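Local coordinates for protein acRAF (Thiomonas intermedia, PDB 4LOW) that acts as a pterin dehydratase-like assembly factor for RuBisCO in the alpha-carboxysome, at the interface of chains A and B. Residues are numbered along the deposited sequence; one frame, centred on the assembly and turned at random. Chains: chain A/B, acRAF.

The interface of chains A and B. Residues chain A 49-53; chain B 50-54, 57.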
loop_
_atom_site.group_PDB
_atom_site.type_symbol
_atom_site.label_atom_id
_atom_site.label_comp_id
_atom_site.label_asym_id
_atom_site.label_seq_id
_atom_site.Cartn_x
_atom_site.Cartn_y
_atom_site.Cartn_z
ATOM N N GLN A 49 1.888 8.663 -5.848
ATOM C CA GLN A 49 0.645 9.259 -5.374
ATOM C C GLN A 49 -0.050 8.242 -4.441
ATOM O O GLN A 49 -0.550 8.605 -3.369
ATOM C CB GLN A 49 -0.252 9.607 -6.562
ATOM C CG GLN A 49 -1.618 10.174 -6.161
ATOM C CD GLN A 49 -2.490 10.416 -7.345
ATOM O OE1 GLN A 49 -2.019 10.713 -8.449
ATOM N NE2 GLN A 49 -3.787 10.348 -7.117
ATOM N N ASN A 50 -0.045 6.959 -4.839
ATOM C CA ASN A 50 -0.682 5.956 -4.015
ATOM C C ASN A 50 -0.142 4.590 -4.347
ATOM O O ASN A 50 0.189 4.322 -5.505
ATOM C CB ASN A 50 -2.197 5.934 -4.299
ATOM C CG ASN A 50 -2.970 4.966 -3.440
ATOM O OD1 ASN A 50 -3.165 3.817 -3.861
ATOM N ND2 ASN A 50 -3.393 5.351 -2.253
ATOM N N ILE A 51 0.002 3.736 -3.330
ATOM C CA ILE A 51 0.401 2.333 -3.455
ATOM C C ILE A 51 -0.718 1.548 -2.814
ATOM O O ILE A 51 -1.100 1.815 -1.671
ATOM C CB ILE A 51 1.741 2.064 -2.775
ATOM C CG1 ILE A 51 2.868 2.801 -3.482
ATOM C CG2 ILE A 51 2.053 0.549 -2.787
ATOM C CD1 ILE A 51 4.105 2.903 -2.695
ATOM N N ASN A 52 -1.281 0.579 -3.523
ATOM C CA ASN A 52 -2.482 -0.117 -3.136
ATOM C C ASN A 52 -2.253 -1.594 -3.264
ATOM O O ASN A 52 -2.056 -2.038 -4.400
ATOM C CB ASN A 52 -3.580 0.417 -4.090
ATOM C CG ASN A 52 -4.863 -0.321 -4.128
ATOM O OD1 ASN A 52 -5.260 -0.955 -3.166
ATOM N ND2 ASN A 52 -5.608 -0.113 -5.220
ATOM N N PHE A 53 -2.240 -2.356 -2.160
ATOM C CA PHE A 53 -1.799 -3.724 -2.239
ATOM C C PHE A 53 -2.600 -4.687 -1.463
ATOM O O PHE A 53 -3.287 -4.345 -0.507
ATOM C CB PHE A 53 -0.309 -3.790 -1.782
ATOM C CG PHE A 53 -0.046 -3.474 -0.323
ATOM C CD1 PHE A 53 0.207 -2.174 0.088
ATOM C CD2 PHE A 53 0.092 -4.500 0.604
ATOM C CE1 PHE A 53 0.483 -1.906 1.427
ATOM C CE2 PHE A 53 0.414 -4.237 1.928
ATOM C CZ PHE A 53 0.591 -2.948 2.335
ATOM N N ASN B 50 -7.282 -5.127 2.084
ATOM C CA ASN B 50 -6.651 -4.086 1.298
ATOM C C ASN B 50 -5.948 -3.129 2.186
ATOM O O ASN B 50 -6.488 -2.766 3.245
ATOM C CB ASN B 50 -7.707 -3.275 0.513
ATOM C CG ASN B 50 -7.061 -2.189 -0.313
ATOM O OD1 ASN B 50 -7.085 -0.993 0.007
ATOM N ND2 ASN B 50 -6.407 -2.617 -1.362
ATOM N N ILE B 51 -4.794 -2.636 1.702
ATOM C CA ILE B 51 -4.067 -1.524 2.308
ATOM C C ILE B 51 -3.685 -0.601 1.187
ATOM O O ILE B 51 -3.144 -1.061 0.177
ATOM C CB ILE B 51 -2.819 -1.949 3.075
ATOM C CG1 ILE B 51 -3.194 -2.896 4.229
ATOM C CG2 ILE B 51 -2.085 -0.699 3.619
ATOM C CD1 ILE B 51 -2.038 -3.631 4.791
ATOM N N ASN B 52 -3.975 0.687 1.304
ATOM C CA ASN B 52 -3.459 1.605 0.284
ATOM C C ASN B 52 -3.012 2.865 0.991
ATOM O O ASN B 52 -3.612 3.234 2.029
ATOM C CB ASN B 52 -4.392 1.863 -0.890
ATOM C CG ASN B 52 -5.567 2.664 -0.537
ATOM O OD1 ASN B 52 -5.479 3.905 -0.486
ATOM N ND2 ASN B 52 -6.701 2.003 -0.331
ATOM N N PHE B 53 -1.937 3.478 0.503
ATOM C CA PHE B 53 -1.336 4.568 1.234
ATOM C C PHE B 53 -0.652 5.564 0.348
ATOM O O PHE B 53 -0.267 5.289 -0.797
ATOM C CB PHE B 53 -0.295 3.995 2.240
ATOM C CG PHE B 53 0.931 3.349 1.603
ATOM C CD1 PHE B 53 2.092 4.079 1.404
ATOM C CD2 PHE B 53 0.952 1.992 1.300
ATOM C CE1 PHE B 53 3.245 3.482 0.898
ATOM C CE2 PHE B 53 2.116 1.397 0.804
ATOM C CZ PHE B 53 3.251 2.150 0.604
ATOM N N GLY B 54 -0.546 6.761 0.914
ATOM C CA GLY B 54 0.189 7.878 0.352
ATOM C C GLY B 54 1.233 8.344 1.343
ATOM O O GLY B 54 1.544 7.631 2.299
ATOM N N TYR B 57 -1.065 9.024 4.797
ATOM C CA TYR B 57 -2.268 8.315 5.185
ATOM C C TYR B 57 -2.123 6.848 4.805
ATOM O O TYR B 57 -1.365 6.505 3.887
ATOM C CB TYR B 57 -3.541 8.879 4.512
ATOM C CG TYR B 57 -3.546 8.708 3.009
ATOM C CD1 TYR B 57 -4.044 7.548 2.422
ATOM C CD2 TYR B 57 -2.969 9.662 2.180
ATOM C CE1 TYR B 57 -3.972 7.349 1.045
ATOM C CE2 TYR B 57 -2.909 9.480 0.800
ATOM C CZ TYR B 57 -3.400 8.315 0.244
ATOM O OH TYR B 57 -3.344 8.087 -1.108
HETATM O O HOH W 1 -2.613 10.171 -2.581
#
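In the deposited dimer of acRAF, a member of the pterin-4-alpha-carbinolamine dehydratase family, two copies of one edge strand, residues 50-53, pair antiparallel about a two-fold axis, so that the subunits' sheets run together, which is likely to be how they associate. A:Ile51 and B:Phe53 form one bridge, A:Phe53 and B:Ile51 its twin, and A:Asn52 faces B:Asn52 at the centre. The straightest backbone bond runs from A:Phe53 N to B:Ile51 O, 2.8 Å long and nearly along the carbonyl axis (172°).

Alternation of side chains divides the seam into an apolar and a polar side. On the apolar side CG of each phenylalanine is tucked between backbone N and carbonyl carbon (chi1 67°), and the ring lies alongside the isoleucine of the partner strand. CB of B:Ile51 sits over one face of the A:Phe53 ring, offset toward the rim and 3.9 Å from its centroid, while its two branches reach the CE1, CZ and CE2 end. In the twin, A:Ile51 CD1 reaches B:Phe53 CZ at 3.5 Å. The two phenylalanine side chains cross obliquely near the axis, their rings nearly perpendicular, with B:Phe53 CD2 in plane at the edge of the A:Phe53 ring.

Asparagines line the opposite side. The amide of A:Asn50, with CG anti to the backbone N (chi1 -177°), spends its NH2 on two acceptors close to its own plane: the phenol OH of B:Tyr57 at 3.0 Å from ND2, and a lone pair of B:Asn52 OD1. An alanine here would probably leave both acceptors without this shared donor and loosen the hold on the B:Asn52 amide. Symmetry lapses at the centre: B:Asn52 tucks CG between backbone N and carbonyl carbon, whereas A:Asn52 holds it anti to N. B:Asn52 ND2 donates to B:Asn50 OD1, and B:Asn50 ND2 completes the relay end-on to A:Asn52 OD1 at 2.7 Å, the amide planes steeply turned. A water 2.7 Å from B:Tyr57 OH links that phenol to A:Gln49 O.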